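Side-chain contacts in cellulase CEL9M (Clostridium cellulolyticum, PDB 1IA6), which probably hydrolyses internal beta-1,4-glucosidic linkages in cellulose and related glucans, as a family 9 glycoside hydrolase: residues A[3-6]-A[7-10]; A[292-295]-A[296-300]; A[164-167]-A[168-172]. All coordinates share one frame; numbering follows the deposited sequence.

Interaction 1. Residues A[3-6]-A[7-10]. With NI (nickel (II) ion), chain D.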
ATOM      1  N   THR A   3      -2.821   3.417 -27.789  1.00 27.62           N
ATOM      2  CA  THR A   3      -2.595   4.445 -26.781  1.00 27.97           C
ATOM      3  C   THR A   3      -3.467   4.209 -25.550  1.00 26.83           C
ATOM      4  O   THR A   3      -4.572   3.676 -25.655  1.00 26.81           O
ATOM      5  CB  THR A   3      -2.897   5.845 -27.348  1.00 29.20           C
ATOM      6  OG1 THR A   3      -2.566   6.838 -26.371  1.00 33.21           O
ATOM      7  CG2 THR A   3      -4.370   5.967 -27.713  1.00 29.10           C
ATOM      8  N   HIS A   4      -2.962   4.604 -24.385  1.00 25.43           N
ATOM      9  CA  HIS A   4      -3.687   4.435 -23.128  1.00 23.70           C
ATOM     10  C   HIS A   4      -3.695   5.729 -22.322  1.00 21.93           C
ATOM     11  O   HIS A   4      -2.758   6.525 -22.398  1.00 20.07           O
ATOM     12  CB  HIS A   4      -3.044   3.316 -22.302  1.00 23.85           C
ATOM     13  CG  HIS A   4      -3.284   1.946 -22.853  1.00 23.49           C
ATOM     14  ND1 HIS A   4      -4.469   1.265 -22.664  1.00 23.46           N
ATOM     15  CD2 HIS A   4      -2.507   1.144 -23.619  1.00 23.77           C
ATOM     16  CE1 HIS A   4      -4.410   0.103 -23.290  1.00 23.97           C
ATOM     17  NE2 HIS A   4      -3.232   0.004 -23.878  1.00 23.01           N
ATOM     18  N   ASP A   5      -4.760   5.938 -21.553  1.00 20.34           N
ATOM     19  CA  ASP A   5      -4.884   7.139 -20.731  1.00 18.66           C
ATOM     20  C   ASP A   5      -4.384   6.857 -19.316  1.00 17.94           C
ATOM     21  O   ASP A   5      -5.176   6.594 -18.408  1.00 18.43           O
ATOM     22  CB  ASP A   5      -6.347   7.595 -20.684  1.00 20.13           C
ATOM     23  CG  ASP A   5      -6.520   8.946 -20.008  1.00 20.48           C
ATOM     24  OD1 ASP A   5      -5.512   9.533 -19.558  1.00 19.53           O
ATOM     25  OD2 ASP A   5      -7.671   9.424 -19.929  1.00 21.52           O
ATOM     26  N   TYR A   6      -3.068   6.913 -19.135  1.00 16.59           N
ATOM     27  CA  TYR A   6      -2.463   6.658 -17.829  1.00 15.80           C
ATOM     28  C   TYR A   6      -2.760   7.780 -16.839  1.00 15.42           C
ATOM     29  O   TYR A   6      -2.809   7.553 -15.634  1.00 15.03           O
ATOM     30  CB  TYR A   6      -0.946   6.507 -17.962  1.00 15.21           C
ATOM     31  CG  TYR A   6      -0.511   5.397 -18.894  1.00 16.32           C
ATOM     32  CD1 TYR A   6      -0.815   4.065 -18.617  1.00 15.89           C
ATOM     33  CD2 TYR A   6       0.194   5.682 -20.059  1.00 17.75           C
ATOM     34  CE1 TYR A   6      -0.426   3.043 -19.484  1.00 16.15           C
ATOM     35  CE2 TYR A   6       0.587   4.671 -20.931  1.00 17.53           C
ATOM     36  CZ  TYR A   6       0.274   3.356 -20.639  1.00 17.40           C
ATOM     37  OH  TYR A   6       0.645   2.361 -21.512  1.00 14.84           O
ATOM     38  N   SER A   7      -2.954   8.987 -17.361  0.50 15.67           N
ATOM     39  CA  SER A   7      -3.243  10.151 -16.535  0.50 17.04           C
ATOM     40  C   SER A   7      -4.542  10.000 -15.746  0.50 16.12           C
ATOM     41  O   SER A   7      -4.574  10.237 -14.534  0.50 15.63           O
ATOM     42  CB  SER A   7      -3.326  11.402 -17.415  0.50 18.27           C
ATOM     43  OG  SER A   7      -3.582  12.557 -16.637  0.50 22.95           O
ATOM     44  N   THR A   8      -5.612   9.612 -16.436  1.00 15.11           N
ATOM     45  CA  THR A   8      -6.909   9.439 -15.796  1.00 14.41           C
ATOM     46  C   THR A   8      -6.879   8.262 -14.828  1.00 13.95           C
ATOM     47  O   THR A   8      -7.488   8.311 -13.761  1.00 13.95           O
ATOM     48  CB  THR A   8      -8.021   9.221 -16.843  1.00 16.21           C
ATOM     49  OG1 THR A   8      -8.125  10.385 -17.673  1.00 16.65           O
ATOM     50  CG2 THR A   8      -9.364   8.988 -16.160  1.00 16.75           C
ATOM     51  N   ALA A   9      -6.167   7.203 -15.197  1.00 11.35           N
ATOM     52  CA  ALA A   9      -6.072   6.034 -14.328  1.00 10.53           C
ATOM     53  C   ALA A   9      -5.372   6.434 -13.030  1.00 10.29           C
ATOM     54  O   ALA A   9      -5.772   6.014 -11.946  1.00 10.19           O
ATOM     55  CB  ALA A   9      -5.299   4.919 -15.022  1.00 10.01           C
ATOM     56  N   LEU A  10      -4.326   7.248 -13.144  1.00 10.19           N
ATOM     57  CA  LEU A  10      -3.594   7.697 -11.964  1.00  9.75           C
ATOM     58  C   LEU A  10      -4.523   8.466 -11.030  1.00 11.28           C
ATOM     59  O   LEU A  10      -4.584   8.179  -9.834  1.00 11.57           O
ATOM     60  CB  LEU A  10      -2.416   8.590 -12.361  1.00 10.26           C
ATOM     61  CG  LEU A  10      -1.626   9.178 -11.187  1.00 11.26           C
ATOM     62  CD1 LEU A  10      -1.052   8.047 -10.329  1.00  9.78           C
ATOM     63  CD2 LEU A  10      -0.510  10.066 -11.714  1.00 12.13           C
TER
HETATM   64 NI    NI D1265      -2.768  -1.326 -25.443  1.00 24.71          NI
HETATM   65  O   HOH W   1      -0.680  -1.547 -25.508  1.00 35.87           O

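Interaction 2. Residues A[292-295]-A[296-300]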
ATOM      1  N   THR A 292       4.927 -17.629 -13.883  1.00 14.87           N
ATOM      2  CA  THR A 292       3.891 -18.036 -14.821  1.00 16.50           C
ATOM      3  C   THR A 292       3.312 -16.855 -15.583  1.00 15.60           C
ATOM      4  O   THR A 292       3.057 -15.797 -15.010  1.00 13.79           O
ATOM      5  CB  THR A 292       2.730 -18.743 -14.091  1.00 18.69           C
ATOM      6  OG1 THR A 292       3.228 -19.885 -13.387  1.00 21.45           O
ATOM      7  CG2 THR A 292       1.665 -19.193 -15.089  1.00 21.84           C
ATOM      8  N   THR A 293       3.114 -17.046 -16.881  1.00 14.98           N
ATOM      9  CA  THR A 293       2.534 -16.018 -17.731  1.00 16.20           C
ATOM     10  C   THR A 293       1.250 -16.588 -18.327  1.00 15.94           C
ATOM     11  O   THR A 293       1.261 -17.665 -18.918  1.00 16.72           O
ATOM     12  CB  THR A 293       3.481 -15.632 -18.882  1.00 18.52           C
ATOM     13  OG1 THR A 293       4.749 -15.231 -18.342  1.00 19.06           O
ATOM     14  CG2 THR A 293       2.886 -14.480 -19.694  1.00 16.96           C
ATOM     15  N   THR A 294       0.144 -15.876 -18.161  1.00 15.15           N
ATOM     16  CA  THR A 294      -1.128 -16.338 -18.703  1.00 14.21           C
ATOM     17  C   THR A 294      -1.106 -16.164 -20.219  1.00 15.05           C
ATOM     18  O   THR A 294      -0.269 -15.437 -20.755  1.00 13.64           O
ATOM     19  CB  THR A 294      -2.300 -15.515 -18.150  1.00 13.72           C
ATOM     20  OG1 THR A 294      -2.230 -14.187 -18.681  1.00 12.25           O
ATOM     21  CG2 THR A 294      -2.238 -15.449 -16.626  1.00 13.26           C
ATOM     22  N   PRO A 295      -2.023 -16.838 -20.934  1.00 15.57           N
ATOM     23  CA  PRO A 295      -2.052 -16.699 -22.392  1.00 16.77           C
ATOM     24  C   PRO A 295      -2.201 -15.224 -22.756  1.00 16.85           C
ATOM     25  O   PRO A 295      -1.681 -14.765 -23.771  1.00 18.09           O
ATOM     26  CB  PRO A 295      -3.277 -17.516 -22.786  1.00 16.71           C
ATOM     27  CG  PRO A 295      -3.278 -18.608 -21.768  1.00 17.75           C
ATOM     28  CD  PRO A 295      -2.995 -17.851 -20.486  1.00 17.58           C
ATOM     29  N   GLY A 296      -2.905 -14.486 -21.901  1.00 17.36           N
ATOM     30  CA  GLY A 296      -3.127 -13.069 -22.131  1.00 16.35           C
ATOM     31  C   GLY A 296      -1.932 -12.167 -21.868  1.00 16.69           C
ATOM     32  O   GLY A 296      -1.985 -10.975 -22.158  1.00 17.52           O
ATOM     33  N   GLY A 297      -0.860 -12.718 -21.304  1.00 15.87           N
ATOM     34  CA  GLY A 297       0.328 -11.918 -21.050  1.00 14.68           C
ATOM     35  C   GLY A 297       0.543 -11.436 -19.625  1.00 13.68           C
ATOM     36  O   GLY A 297       1.520 -10.741 -19.342  1.00 14.91           O
ATOM     37  N   LEU A 298      -0.358 -11.802 -18.722  1.00 11.26           N
ATOM     38  CA  LEU A 298      -0.243 -11.388 -17.325  1.00 10.30           C
ATOM     39  C   LEU A 298       0.729 -12.263 -16.540  1.00 10.91           C
ATOM     40  O   LEU A 298       0.694 -13.486 -16.651  1.00 10.94           O
ATOM     41  CB  LEU A 298      -1.615 -11.453 -16.643  1.00 11.44           C
ATOM     42  CG  LEU A 298      -1.664 -11.289 -15.120  1.00 11.38           C
ATOM     43  CD1 LEU A 298      -1.259  -9.869 -14.738  1.00 11.22           C
ATOM     44  CD2 LEU A 298      -3.075 -11.588 -14.621  1.00 12.77           C
ATOM     45  N   LYS A 299       1.601 -11.633 -15.759  1.00  9.48           N
ATOM     46  CA  LYS A 299       2.529 -12.376 -14.913  1.00 10.23           C
ATOM     47  C   LYS A 299       1.686 -12.766 -13.704  1.00 10.90           C
ATOM     48  O   LYS A 299       1.206 -11.904 -12.963  1.00 11.75           O
ATOM     49  CB  LYS A 299       3.703 -11.491 -14.488  1.00  9.94           C
ATOM     50  CG  LYS A 299       4.678 -11.194 -15.613  1.00 13.31           C
ATOM     51  CD  LYS A 299       5.397 -12.461 -16.044  1.00 16.16           C
ATOM     52  CE  LYS A 299       6.341 -12.204 -17.205  1.00 19.37           C
ATOM     53  NZ  LYS A 299       7.033 -13.460 -17.609  1.00 22.06           N
ATOM     54  N   TRP A 300       1.515 -14.070 -13.516  1.00 10.05           N
ATOM     55  CA  TRP A 300       0.682 -14.626 -12.455  1.00 10.32           C
ATOM     56  C   TRP A 300       1.539 -15.228 -11.344  1.00 11.58           C
ATOM     57  O   TRP A 300       2.017 -16.354 -11.469  1.00 12.80           O
ATOM     58  CB  TRP A 300      -0.208 -15.712 -13.074  1.00 11.47           C
ATOM     59  CG  TRP A 300      -1.467 -16.030 -12.334  1.00 12.65           C
ATOM     60  CD1 TRP A 300      -2.679 -15.419 -12.477  1.00 13.05           C
ATOM     61  CD2 TRP A 300      -1.652 -17.063 -11.363  1.00 14.33           C
ATOM     62  NE1 TRP A 300      -3.608 -16.011 -11.657  1.00 13.48           N
ATOM     63  CE2 TRP A 300      -3.004 -17.023 -10.962  1.00 15.08           C
ATOM     64  CE3 TRP A 300      -0.804 -18.020 -10.792  1.00 15.71           C
ATOM     65  CZ2 TRP A 300      -3.532 -17.907 -10.016  1.00 16.22           C
ATOM     66  CZ3 TRP A 300      -1.328 -18.899  -9.852  1.00 18.17           C
ATOM     67  CH2 TRP A 300      -2.680 -18.834  -9.475  1.00 15.61           C
TER
HETATM   68  O   HOH W   2       4.041 -18.126 -11.094  1.00 25.56           O

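Interaction 3. Residues A[164-167]-A[168-172]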
ATOM      1  N   LEU A 164       9.303   9.440   4.654  1.00  7.44           N
ATOM      2  CA  LEU A 164       8.976   9.850   3.294  1.00  8.12           C
ATOM      3  C   LEU A 164       8.093  11.091   3.331  1.00  8.98           C
ATOM      4  O   LEU A 164       8.196  11.956   2.462  1.00  8.17           O
ATOM      5  CB  LEU A 164       8.296   8.704   2.540  1.00  7.31           C
ATOM      6  CG  LEU A 164       9.318   7.734   1.940  1.00  7.77           C
ATOM      7  CD1 LEU A 164       8.681   6.380   1.632  1.00 10.13           C
ATOM      8  CD2 LEU A 164       9.907   8.365   0.690  1.00  9.07           C
ATOM      9  N   MET A 165       7.235  11.199   4.342  1.00  8.24           N
ATOM     10  CA  MET A 165       6.384  12.380   4.442  1.00  9.38           C
ATOM     11  C   MET A 165       7.274  13.593   4.726  1.00  9.87           C
ATOM     12  O   MET A 165       7.054  14.677   4.181  1.00  9.66           O
ATOM     13  CB  MET A 165       5.336  12.220   5.550  1.00  9.65           C
ATOM     14  CG  MET A 165       4.301  13.341   5.555  1.00 10.57           C
ATOM     15  SD  MET A 165       3.463  13.481   3.952  1.00 11.77           S
ATOM     16  CE  MET A 165       1.986  14.383   4.401  1.00 12.05           C
ATOM     17  N   TYR A 166       8.283  13.414   5.576  1.00  9.66           N
ATOM     18  CA  TYR A 166       9.201  14.510   5.871  1.00  9.61           C
ATOM     19  C   TYR A 166       9.825  14.971   4.553  1.00 10.62           C
ATOM     20  O   TYR A 166       9.868  16.163   4.257  1.00 10.98           O
ATOM     21  CB  TYR A 166      10.310  14.050   6.824  1.00 11.49           C
ATOM     22  CG  TYR A 166      11.537  14.941   6.815  1.00 12.82           C
ATOM     23  CD1 TYR A 166      11.519  16.199   7.421  1.00 13.84           C
ATOM     24  CD2 TYR A 166      12.707  14.539   6.165  1.00 14.13           C
ATOM     25  CE1 TYR A 166      12.639  17.040   7.376  1.00 15.03           C
ATOM     26  CE2 TYR A 166      13.834  15.372   6.113  1.00 14.40           C
ATOM     27  CZ  TYR A 166      13.787  16.621   6.721  1.00 17.40           C
ATOM     28  OH  TYR A 166      14.880  17.459   6.662  1.00 18.29           O
ATOM     29  N   LEU A 167      10.291  14.012   3.759  1.00  9.70           N
ATOM     30  CA  LEU A 167      10.924  14.318   2.478  1.00  9.50           C
ATOM     31  C   LEU A 167       9.968  14.957   1.474  1.00 11.50           C
ATOM     32  O   LEU A 167      10.361  15.849   0.725  1.00 11.61           O
ATOM     33  CB  LEU A 167      11.525  13.046   1.874  1.00  9.27           C
ATOM     34  CG  LEU A 167      12.683  12.427   2.665  1.00 11.48           C
ATOM     35  CD1 LEU A 167      12.999  11.032   2.134  1.00 11.75           C
ATOM     36  CD2 LEU A 167      13.901  13.339   2.572  1.00 11.15           C
ATOM     37  N   ASN A 168       8.716  14.511   1.468  1.00  9.21           N
ATOM     38  CA  ASN A 168       7.724  15.036   0.533  1.00  9.39           C
ATOM     39  C   ASN A 168       6.977  16.284   1.008  1.00 10.22           C
ATOM     40  O   ASN A 168       6.356  16.973   0.202  1.00 10.39           O
ATOM     41  CB  ASN A 168       6.668  13.965   0.201  1.00 11.11           C
ATOM     42  CG  ASN A 168       7.236  12.779  -0.560  1.00 11.87           C
ATOM     43  OD1 ASN A 168       8.069  12.940  -1.446  1.00 14.32           O
ATOM     44  ND2 ASN A 168       6.763  11.577  -0.229  1.00 10.53           N
ATOM     45  N   TYR A 169       7.045  16.583   2.301  1.00 10.59           N
ATOM     46  CA  TYR A 169       6.297  17.712   2.855  1.00 11.90           C
ATOM     47  C   TYR A 169       7.118  18.868   3.433  1.00 13.49           C
ATOM     48  O   TYR A 169       6.559  19.914   3.775  1.00 12.62           O
ATOM     49  CB  TYR A 169       5.361  17.176   3.945  1.00 11.99           C
ATOM     50  CG  TYR A 169       4.025  17.875   4.056  1.00 13.86           C
ATOM     51  CD1 TYR A 169       3.112  17.850   3.002  1.00 14.82           C
ATOM     52  CD2 TYR A 169       3.648  18.512   5.238  1.00 14.30           C
ATOM     53  CE1 TYR A 169       1.853  18.435   3.126  1.00 17.22           C
ATOM     54  CE2 TYR A 169       2.393  19.099   5.371  1.00 16.99           C
ATOM     55  CZ  TYR A 169       1.502  19.055   4.312  1.00 17.92           C
ATOM     56  OH  TYR A 169       0.252  19.614   4.449  1.00 22.23           O
ATOM     57  N   LYS A 170       8.431  18.689   3.538  1.00 13.53           N
ATOM     58  CA  LYS A 170       9.298  19.719   4.116  1.00 15.40           C
ATOM     59  C   LYS A 170       9.204  21.095   3.463  1.00 16.14           C
ATOM     60  O   LYS A 170       9.410  22.109   4.127  1.00 15.48           O
ATOM     61  CB  LYS A 170      10.757  19.246   4.108  1.00 17.36           C
ATOM     62  CG  LYS A 170      11.322  18.970   2.724  1.00 20.61           C
ATOM     63  CD  LYS A 170      12.655  18.228   2.799  1.00 25.74           C
ATOM     64  CE  LYS A 170      13.729  19.060   3.479  1.00 29.47           C
ATOM     65  NZ  LYS A 170      15.048  18.364   3.497  1.00 31.76           N
ATOM     66  N   ASN A 171       8.897  21.132   2.172  1.00 15.11           N
ATOM     67  CA  ASN A 171       8.783  22.399   1.450  1.00 18.95           C
ATOM     68  C   ASN A 171       7.418  23.062   1.628  1.00 17.97           C
ATOM     69  O   ASN A 171       7.237  24.226   1.265  1.00 18.85           O
ATOM     70  CB  ASN A 171       9.044  22.176  -0.041  1.00 22.38           C
ATOM     71  CG  ASN A 171      10.469  21.742  -0.323  1.00 26.43           C
ATOM     72  OD1 ASN A 171      10.767  21.210  -1.394  1.00 31.24           O
ATOM     73  ND2 ASN A 171      11.362  21.979   0.633  1.00 28.23           N
ATOM     74  N   ILE A 172       6.464  22.322   2.185  1.00 15.59           N
ATOM     75  CA  ILE A 172       5.112  22.834   2.397  1.00 15.97           C
ATOM     76  C   ILE A 172       4.897  23.287   3.837  1.00 16.41           C
ATOM     77  O   ILE A 172       4.424  24.397   4.085  1.00 16.04           O
ATOM     78  CB  ILE A 172       4.064  21.756   2.042  1.00 16.21           C
ATOM     79  CG1 ILE A 172       4.189  21.389   0.562  1.00 17.50           C
ATOM     80  CG2 ILE A 172       2.661  22.263   2.338  1.00 16.20           C
ATOM     81  CD1 ILE A 172       3.374  20.182   0.164  1.00 20.63           C
TER

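Interaction 1. Residues A[3-6]-A[7-10]
Asp-5 is the N-cap of helix 6-15, and its carboxylate caps the amide of Thr-8. The evidence is a bond from Thr-8 N to Asp-5 OD1, 3.1 Å long with an N-H...O angle of 166°. The donor reaches OD1 from above the carboxylate plane, 61° out of it, so the bond is straight at the hydrogen but steeply inclined to the acceptor group. The other oxygen, Asp-5 OD2, takes a bond from Thr-8 OG1 whose 2.5 Å is unusually short and should be read with caution. Asp-5 CG stands anti to its own N (chi1 -172°), which carries the carboxylate forward across the first turn, where both oxygens reach Thr-8. Thr-8 in turn holds OG1 beside its backbone N, presenting hydroxyl and amide to the same carboxylate. Behind the cap the main chain takes over: Leu-10 N donates to Tyr-6 O at 2.9 Å, while the bond from Ala-9 N to Asp-5 O is weak at 3.4 Å.

Just upstream, His-4 NE2 binds the nickel ion at 2.1 Å; water 1, another ligand of the metal, lies in the imidazole plane at its edge, and Ala-1 and Asp-343 also ligate it. His-4 CB lies 3.7 Å above one face of the Tyr-6 ring, toward its rim. Tyr-6 OH is hydrogen-bonded to Asp-338 of helix 327-341, which ties the start of the helix to its neighbour.

Held by both oxygens, the Asp-5 carboxylate would probably be restrained in rotation. Its negative charge at the amino end of the helix would probably be stabilised by the helix dipole.

Interaction 2. Residues A[292-295]-A[296-300]
Thr-294 and Leu-298 face each other across a tight beta hairpin, a type I turn from Thr-294 to Gly-297 followed by a classic G1 bulge. Three observations support the assignment: Gly-297 N donates to Thr-294 O, Thr-294 N donates to Leu-298 O at 2.9 Å, and Gly-297 has a positive phi (101°), as the bulge position needs.

The side chain of Thr-294 fastens the turn from within. Its CB lies near Leu-298 O and Gly-296 N, and there the chain forks. The OG1 branch sits between the backbone N and the carbonyl carbon (chi1 69°), which turns it back over the loop to accept from Leu-298 N at 3.0 Å. The same hydroxyl is hydrogen-bonded to Asp-397, whose other carboxylate oxygen receives Gly-296 N, so the turn is gripped from a distant part of the chain. The CG2 branch goes the other way, approaching Leu-298 O at 3.5 Å and Leu-298 CB, and meets Trp-300 CB at 4.1 Å, oblique to the indole.

Further along the two arms, Thr-293 and Lys-299 form a non-hydrogen-bonded antiparallel pair. The lysine chain bends about CB-CG (chi2 -67°), which brings NZ back across to donate to Thr-293 OG1 at 3.0 Å; NZ also reaches Trp-287 O and Lys-288 O near the end of helix 274-289. Trp-300 N closes the next pair on Thr-292 O at 2.8 Å. Beyond it, water 2 bridges the arms, donating to Trp-300 O and accepting from Thr-292 N at 3.0 Å.

Interaction 3. Residues A[164-167]-A[168-172]
A Met-aromatic contact joins Met-165 and Tyr-169, one turn apart near the carboxyl-terminal end of helix 152-169. The two side chains run alongside and point the same way, and the thioether methyl does the touching. Met-165 CE stands over one face of the phenol ring, 4.2 Å from the centroid of Tyr-169 and 21° off the ring normal, which meets the criterion for a CH-pi contact. Its closest ring atom is Tyr-169 CD1, at 3.9 Å, so the methyl is displaced toward the rim. SD sits farther out and is oblique to the ring. A bend at CB-CG of the methionine (chi2 56°) swings the sulfur and methyl toward Tyr-169. The opposite face of the ring is covered by Ile-172 CB, 4.1 Å above its centre, leaving the phenol between two aliphatic groups.

Helix 152-169 is one of the helices of the (alpha/alpha)6 barrel of family 9 enzymes, and its sides are packed against several others. Met-165 and Tyr-169 both touch Lys-99 of helix 91-107; Tyr-166 lies against helices 174-193 and 210-224.

On another side of the turn, Tyr-166 and Lys-170 approach through their polar ends. Lys-170 CB and CG pass by Tyr-166 O, the chain bends at chi3, and NZ arrives obliquely to the Tyr-166 ring, giving OH a weak hydrogen bond of 3.3 Å. Beneath them the backbone bonds from Asn-168 N to Leu-164 O (2.8 Å) and from Lys-170 N to Tyr-166 O (3.0 Å) hold, whereas Tyr-169 N to Met-165 O, 2.7 Å long, is weak because its N-H...O angle is 128°. The amide nitrogen Asn-168 ND2 is hydrogen-bonded to Gly-75 O.

All three contacts are local and partly buried, and none touches another; the centres of interactions 2 and 3 lie about 38 Å apart, on opposite sides of the centre of the chain. Interaction 2 is the most superficial, with three exposed and two buried among nine touching residues; interaction 1 has three buried of six, and interaction 3 has no exposed residue among those that touch. Interactions 1 and 3 belong to opposite ends of helices, the first relying on a charged cap, the third on sulfur, methyl and ring packing. Interaction 2 depends on main-chain pairing and threonine hydroxyls in a connecting loop. Helix 327-341 links the first two: Tyr-6 and Leu-298 both pack against it.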